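Local coordinates for periplasmic binding protein (Veillonella parvula, PDB 4OVK) that probably captures a solute outside the cell membrane and delivers it to an ABC transporter for import, at residues Q185-T190 with D240-D245; V17-G22 with A125-Y130; K53-I58 with E79-S84. All blocks are in the same frame, centred on the assembly; numbering follows the deposited sequence.

Overall arrangement
The chain has two parallel four-stranded sheets of strand order 2-1-3-4. Interactions 2 and 3 sit at the two outermost strands of one, 125-128 and 55-57, with centres about 21 Å apart; interaction 1 lies at the other sheet, about 35 Å from interaction 2 and 31 Å from interaction 3, centre to centre. Interaction 2 is the buried one: a carboxylate and a backbone carbonyl tie a turn to a strand. Interaction 3, partly buried, relies on valine and isoleucine methyls beside one straight backbone bond. Interaction 1 is a surface contact, and its chemistry is charged and hydrated. Along the chain, interaction 3 is nested within the loop closed by interaction 2, and both precede interaction 1.

Interaction 1 (Q185-T190 with D240-D245); sequences QNKNLT and DSIRPD
Lys187 and Asp240 meet with their side chains crossing at about a right angle. The lysine chain passes outside OD2, crossing the carboxylate plane from CG on one side to NZ on the other. Its chi3 (-88°) swings CE aside, and the chi4 bend (-63°) then brings Lys187 NZ to Asp240 OD2 in a 2.7 Å salt bridge. NZ arrives on the syn side of OD2, while the backbone N of Ile242, 2.9 Å from Asp240 OD2, takes the anti side; both come from one face of the plane. A second bond from Lys187 NZ, to Ser241 OG at 2.8 Å, fixes the ammonium group. Nearer the backbone, the Lys187 and Ile242 side chains run alongside in opposite senses, Lys187 CG 3.9 Å from Ile242 CB. A water donates to Asp240 OD1 and accepts from Lys187 N; a second, held by Lys187 NZ and Ser241 N, bonds OD1 only weakly. Asn186 lays its CB 3.5 Å from Asp240 OD1, while its own OD1 accepts from Asn188 N. Lys270 holds the carbonyls of Asp240 and Ile242. Two Asx turns, at Asn186 and Asp240, thus shape neighbouring loops after the adjacent parallel strands 180-184 and 233-236 of an alpha/beta domain.

Interaction 2 (V17-G22 with A125-Y130); sequences VTDLTG and AVSIKY
Asp19 OD2 reaches across the contact to Ser127, whose backbone N donates to it at 2.9 Å, nearly straight at 165° but 47° out of the carboxylate plane. A water that also bonds Ser127 OG donates to the same Asp19 OD2. The other carboxylate oxygen serves its own turn: Asp19 OD1 accepts from both the hydroxyl and the backbone N of Thr21, with Thr21 OG1 2.6 Å from Asp19 OD1 on the syn side, near the carboxylate plane, and the N well above that plane. Thr23 N adds a further bond to OD1. With CG set between the backbone N and the carbonyl carbon (chi1 74°), the buried carboxylate of Asp19 can hold its turn and the facing strand together; so many donors would probably stabilise its negative charge. Leu20 N adds a backbone bond, donating to Ser127 O at 3.2 Å and nearly along the C=O axis.

Carbon contacts flank these bonds. Leu20 CD2 lies 4.0 Å from Ile128 CB, and Thr21 CG2 packs 3.8 Å from Ser127 CB. Farther along the strand's continuation, the bent end of Lys129 brings NZ to Leu20 O in a weak bond, and Asp109 lies at the range of a long, weak ion pair with that amine. Helix 133-147 touches Leu20 through Leu142. The whole is an Asx turn overlapping a type I beta turn from Asp19 to Gly22, in the hairpin of strands 14-18 and 24-28, fastened to strand 125-128, at one edge of a four-stranded parallel sheet of an alpha/beta domain.

Interaction 3 (K53-I58 with E79-S84); sequences KKIVGI and ENVNSS
Val81 drives its two methyls into different parts of the 53-58 segment, and here the packing is tight. Val81 CG2, anti to the backbone N, settles against the peptide between Val56 and Gly57, 3.3 Å from Val56 C and 3.5 Å from Gly57 N. Val81 CG1 meets the isoleucine side chain instead, lying 3.7 Å from Ile58 CD1; the two side chains cross at about a right angle. An alanine here would remove both methyls and would probably open a gap over the Val56-Gly57 peptide and deprive Ile58 CD1 of the methyl it rests on.

Next to this apolar patch the backbones join. Ile58 N donates to Asn82 O at 3.0 Å with an N-H...O angle of 163°, and Gly57 CA directs a CA-H...O contact at the same carbonyl. Ser83 CA returns a similar contact to Ile58 O at 3.1 Å.

Toward Val56 O the join is looser and hydrated: a water accepts from Asn82 N and donates to Val56 O, spanning the two backbones. Asn82 OD1 accepts from Ser84 N, two residues on, forming an Asx turn, while Asn82 ND2 has a weak bond to Glu96 of helix 94-100. Strand 55-57, at one edge of its parallel sheet with strand 34-36 inward, is thus flanked on its outer side by loop residues Val81 to Ser83, in an alpha/beta domain.

Interaction 1 (Q185-T190 with D240-D245)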
# COMPACT_ATOMS: atom_id res chain seq x y z
N GLN A 185 -2.73 -9.00 12.03
CA GLN A 185 -1.42 -8.55 11.55
C GLN A 185 -0.36 -9.65 11.55
O GLN A 185 0.45 -9.74 10.61
CB GLN A 185 -0.87 -7.39 12.38
CG GLN A 185 0.22 -6.62 11.62
CD GLN A 185 0.85 -5.47 12.40
OE1 GLN A 185 1.37 -4.52 11.82
NE2 GLN A 185 0.83 -5.57 13.72
N ASN A 186 -0.34 -10.45 12.61
CA ASN A 186 0.81 -11.32 12.87
C ASN A 186 0.47 -12.53 13.74
O ASN A 186 -0.70 -12.82 13.97
CB ASN A 186 1.95 -10.48 13.48
CG ASN A 186 1.55 -9.77 14.76
OD1 ASN A 186 0.73 -10.25 15.52
ND2 ASN A 186 2.18 -8.63 15.01
N LYS A 187 1.51 -13.22 14.22
CA LYS A 187 1.36 -14.41 15.07
C LYS A 187 1.28 -14.08 16.56
O LYS A 187 1.31 -14.99 17.40
CB LYS A 187 2.54 -15.36 14.83
CG LYS A 187 2.68 -15.79 13.38
CD LYS A 187 3.77 -16.83 13.18
CE LYS A 187 5.12 -16.21 12.95
NZ LYS A 187 5.21 -15.40 11.72
N ASN A 188 1.14 -12.79 16.88
CA ASN A 188 1.15 -12.33 18.26
C ASN A 188 -0.14 -11.58 18.62
O ASN A 188 -0.12 -10.65 19.41
CB ASN A 188 2.38 -11.43 18.49
CG ASN A 188 2.79 -11.34 19.95
OD1 ASN A 188 2.55 -12.27 20.73
ND2 ASN A 188 3.43 -10.23 20.32
N LEU A 189 -1.26 -12.00 18.01
CA LEU A 189 -2.59 -11.52 18.38
C LEU A 189 -2.77 -10.01 18.23
O LEU A 189 -3.53 -9.38 18.96
CB LEU A 189 -2.94 -11.97 19.81
CG LEU A 189 -3.05 -13.49 19.99
CD1 LEU A 189 -3.08 -13.86 21.46
CD2 LEU A 189 -4.29 -14.01 19.27
N THR A 190 -2.07 -9.43 17.26
CA THR A 190 -2.22 -8.02 16.94
C THR A 190 -3.14 -7.88 15.75
O THR A 190 -2.96 -8.53 14.72
CB THR A 190 -0.85 -7.39 16.64
OG1 THR A 190 -0.00 -7.58 17.76
CG2 THR A 190 -1.00 -5.90 16.37
N ASP A 240 3.98 -9.83 8.28
CA ASP A 240 4.41 -11.02 9.00
C ASP A 240 4.31 -12.21 8.06
O ASP A 240 3.54 -12.17 7.09
CB ASP A 240 3.45 -11.22 10.18
CG ASP A 240 3.89 -12.31 11.11
OD1 ASP A 240 4.70 -12.02 12.01
OD2 ASP A 240 3.44 -13.46 10.93
N SER A 241 5.05 -13.28 8.35
CA SER A 241 5.03 -14.48 7.51
C SER A 241 3.76 -15.32 7.65
O SER A 241 3.60 -16.28 6.91
CB SER A 241 6.22 -15.39 7.84
OG SER A 241 6.01 -16.09 9.08
N ILE A 242 2.87 -14.99 8.58
CA ILE A 242 1.71 -15.84 8.87
C ILE A 242 0.90 -16.15 7.61
O ILE A 242 0.64 -15.27 6.78
CB ILE A 242 0.84 -15.23 10.00
CG1 ILE A 242 -0.23 -16.22 10.46
CG2 ILE A 242 0.23 -13.91 9.56
CD1 ILE A 242 -1.02 -15.72 11.66
N ARG A 243 0.53 -17.41 7.45
CA ARG A 243 -0.25 -17.86 6.31
C ARG A 243 -1.43 -18.69 6.79
O ARG A 243 -1.45 -19.09 7.94
CB ARG A 243 0.63 -18.67 5.37
CG ARG A 243 1.50 -17.76 4.54
CD ARG A 243 2.40 -18.51 3.61
NE ARG A 243 3.11 -17.56 2.77
CZ ARG A 243 3.92 -17.89 1.78
NH1 ARG A 243 4.11 -19.16 1.49
NH2 ARG A 243 4.51 -16.95 1.07
N PRO A 244 -2.43 -18.93 5.92
CA PRO A 244 -3.64 -19.61 6.40
C PRO A 244 -3.42 -20.99 7.07
O PRO A 244 -4.05 -21.29 8.08
CB PRO A 244 -4.48 -19.75 5.14
CG PRO A 244 -4.06 -18.57 4.30
CD PRO A 244 -2.57 -18.50 4.52
N ASP A 245 -2.55 -21.82 6.51
CA ASP A 245 -2.29 -23.13 7.10
C ASP A 245 -1.70 -23.05 8.52
O ASP A 245 -1.85 -23.99 9.30
CB ASP A 245 -1.42 -23.99 6.17
CG ASP A 245 -2.20 -24.60 5.01
OD1 ASP A 245 -3.45 -24.53 4.99
OD2 ASP A 245 -1.56 -25.17 4.10
O HOH W 1 6.92 -13.37 10.50
O HOH W 2 4.31 -12.72 14.50

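Interaction 2 (V17-G22 with A125-Y130)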
# COMPACT_ATOMS: atom_id res chain seq x y z
N VAL A 17 7.25 24.30 -7.79
CA VAL A 17 6.18 23.38 -7.50
C VAL A 17 5.72 23.63 -6.07
O VAL A 17 6.54 23.86 -5.18
CB VAL A 17 6.65 21.92 -7.65
CG1 VAL A 17 5.50 20.98 -7.40
CG2 VAL A 17 7.18 21.69 -9.06
N THR A 18 4.42 23.59 -5.86
CA THR A 18 3.85 23.75 -4.53
C THR A 18 3.63 22.36 -3.94
O THR A 18 2.93 21.55 -4.54
CB THR A 18 2.52 24.50 -4.60
OG1 THR A 18 2.71 25.76 -5.27
CG2 THR A 18 1.96 24.73 -3.20
N ASP A 19 4.24 22.08 -2.78
CA ASP A 19 4.12 20.75 -2.16
C ASP A 19 2.89 20.68 -1.25
O ASP A 19 2.07 21.60 -1.24
CB ASP A 19 5.42 20.31 -1.46
CG ASP A 19 5.70 21.03 -0.16
OD1 ASP A 19 4.79 21.70 0.38
OD2 ASP A 19 6.86 20.91 0.34
N LEU A 20 2.75 19.58 -0.53
CA LEU A 20 1.51 19.30 0.20
C LEU A 20 1.36 20.13 1.48
O LEU A 20 0.29 20.13 2.09
CB LEU A 20 1.37 17.79 0.48
CG LEU A 20 0.69 16.98 -0.63
CD1 LEU A 20 1.23 17.29 -2.01
CD2 LEU A 20 0.78 15.49 -0.36
N THR A 21 2.43 20.84 1.87
CA THR A 21 2.37 21.78 2.99
C THR A 21 2.10 23.21 2.50
O THR A 21 2.01 24.14 3.30
CB THR A 21 3.70 21.78 3.78
OG1 THR A 21 4.77 22.26 2.95
CG2 THR A 21 4.02 20.37 4.26
N GLY A 22 1.96 23.37 1.19
CA GLY A 22 1.77 24.70 0.60
C GLY A 22 3.07 25.47 0.44
O GLY A 22 3.05 26.67 0.20
N ALA A 125 13.67 19.96 -1.84
CA ALA A 125 12.92 18.93 -1.11
C ALA A 125 11.44 19.28 -1.11
O ALA A 125 11.06 20.44 -0.92
CB ALA A 125 13.43 18.82 0.30
N VAL A 126 10.61 18.26 -1.32
CA VAL A 126 9.16 18.43 -1.31
C VAL A 126 8.58 17.56 -0.22
O VAL A 126 8.98 16.39 -0.07
CB VAL A 126 8.48 18.14 -2.67
CG1 VAL A 126 8.91 19.18 -3.71
CG2 VAL A 126 8.76 16.75 -3.17
N SER A 127 7.65 18.14 0.52
CA SER A 127 7.06 17.47 1.67
C SER A 127 5.72 16.88 1.27
O SER A 127 4.91 17.55 0.63
CB SER A 127 6.90 18.43 2.84
OG SER A 127 8.17 18.91 3.29
N ILE A 128 5.50 15.62 1.63
CA ILE A 128 4.20 15.00 1.45
C ILE A 128 3.60 14.60 2.81
O ILE A 128 4.22 14.80 3.86
CB ILE A 128 4.29 13.78 0.52
CG1 ILE A 128 5.24 12.73 1.09
CG2 ILE A 128 4.74 14.19 -0.87
CD1 ILE A 128 5.00 11.39 0.46
N LYS A 129 2.39 14.04 2.78
CA LYS A 129 1.63 13.66 3.98
C LYS A 129 1.25 12.18 3.99
O LYS A 129 1.30 11.51 2.96
CB LYS A 129 0.34 14.45 4.06
CG LYS A 129 0.50 15.95 4.17
CD LYS A 129 -0.80 16.56 4.70
CE LYS A 129 -0.89 18.05 4.41
NZ LYS A 129 0.27 18.80 4.97
N TYR A 130 0.84 11.69 5.17
CA TYR A 130 0.44 10.29 5.36
C TYR A 130 -0.85 10.18 6.16
O TYR A 130 -1.17 11.07 6.96
CB TYR A 130 1.53 9.52 6.11
O HOH W 3 8.47 21.39 2.35

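Interaction 3 (K53-I58 with E79-S84)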
# COMPACT_ATOMS: atom_id res chain seq x y z
N LYS A 53 13.86 4.64 -13.78
CA LYS A 53 15.11 5.20 -14.33
C LYS A 53 15.63 6.45 -13.62
O LYS A 53 16.82 6.68 -13.64
CB LYS A 53 14.99 5.47 -15.84
CG LYS A 53 14.74 4.22 -16.69
CD LYS A 53 15.98 3.35 -16.88
CE LYS A 53 15.70 2.21 -17.85
NZ LYS A 53 16.70 1.10 -17.76
N LYS A 54 14.74 7.24 -13.01
CA LYS A 54 15.16 8.49 -12.36
C LYS A 54 15.39 8.38 -10.85
O LYS A 54 15.74 9.36 -10.21
CB LYS A 54 14.14 9.60 -12.65
CG LYS A 54 14.03 9.94 -14.13
CD LYS A 54 13.14 11.13 -14.41
CE LYS A 54 13.35 11.66 -15.83
NZ LYS A 54 12.63 12.94 -16.09
N ILE A 55 15.19 7.18 -10.29
CA ILE A 55 15.27 7.00 -8.86
C ILE A 55 16.71 6.76 -8.47
O ILE A 55 17.35 5.87 -8.99
CB ILE A 55 14.38 5.84 -8.38
CG1 ILE A 55 12.92 6.12 -8.75
CG2 ILE A 55 14.54 5.63 -6.88
CD1 ILE A 55 11.97 4.98 -8.45
N VAL A 56 17.24 7.58 -7.57
CA VAL A 56 18.65 7.46 -7.15
C VAL A 56 18.84 7.21 -5.66
O VAL A 56 19.96 6.99 -5.21
CB VAL A 56 19.49 8.69 -7.56
CG1 VAL A 56 19.43 8.88 -9.07
CG2 VAL A 56 19.05 9.95 -6.82
N GLY A 57 17.77 7.24 -4.89
CA GLY A 57 17.84 6.91 -3.48
C GLY A 57 16.50 6.51 -2.93
O GLY A 57 15.49 7.17 -3.19
N ILE A 58 16.50 5.42 -2.17
CA ILE A 58 15.30 4.91 -1.52
C ILE A 58 15.55 4.51 -0.07
O ILE A 58 16.69 4.31 0.37
CB ILE A 58 14.70 3.71 -2.31
CG1 ILE A 58 15.56 2.44 -2.16
CG2 ILE A 58 14.56 4.09 -3.78
CD1 ILE A 58 14.97 1.23 -2.89
N GLU A 79 17.91 -2.59 -7.94
CA GLU A 79 18.86 -3.38 -7.16
C GLU A 79 20.11 -2.58 -6.80
O GLU A 79 20.68 -2.76 -5.72
CB GLU A 79 19.27 -4.64 -7.92
CG GLU A 79 20.19 -5.56 -7.13
CD GLU A 79 19.55 -6.03 -5.84
OE1 GLU A 79 18.33 -6.26 -5.84
OE2 GLU A 79 20.26 -6.18 -4.83
N ASN A 80 20.56 -1.72 -7.70
CA ASN A 80 21.82 -1.00 -7.51
C ASN A 80 21.66 0.42 -7.02
O ASN A 80 22.63 1.17 -7.00
CB ASN A 80 22.59 -0.98 -8.82
CG ASN A 80 22.77 -2.36 -9.38
OD1 ASN A 80 23.26 -3.25 -8.69
ND2 ASN A 80 22.34 -2.56 -10.61
N VAL A 81 20.45 0.79 -6.61
CA VAL A 81 20.20 2.16 -6.12
C VAL A 81 20.71 2.30 -4.68
O VAL A 81 20.68 1.35 -3.90
CB VAL A 81 18.68 2.47 -6.16
CG1 VAL A 81 17.94 1.70 -5.07
CG2 VAL A 81 18.40 3.93 -5.98
N ASN A 82 21.11 3.50 -4.33
CA ASN A 82 21.46 3.83 -2.95
C ASN A 82 20.27 3.68 -2.02
O ASN A 82 19.20 4.19 -2.30
CB ASN A 82 21.91 5.28 -2.90
CG ASN A 82 22.32 5.71 -1.50
OD1 ASN A 82 21.49 5.85 -0.60
ND2 ASN A 82 23.59 5.94 -1.33
N SER A 83 20.46 2.95 -0.92
CA SER A 83 19.47 2.92 0.17
C SER A 83 20.07 3.25 1.54
O SER A 83 19.52 2.86 2.59
CB SER A 83 18.80 1.56 0.22
OG SER A 83 19.73 0.54 0.47
N SER A 84 21.18 3.96 1.54
CA SER A 84 21.92 4.27 2.76
C SER A 84 21.73 5.70 3.24
O SER A 84 22.20 6.06 4.32
CB SER A 84 23.41 4.00 2.53
OG SER A 84 23.94 4.87 1.54
O HOH W 4 21.73 5.58 -6.42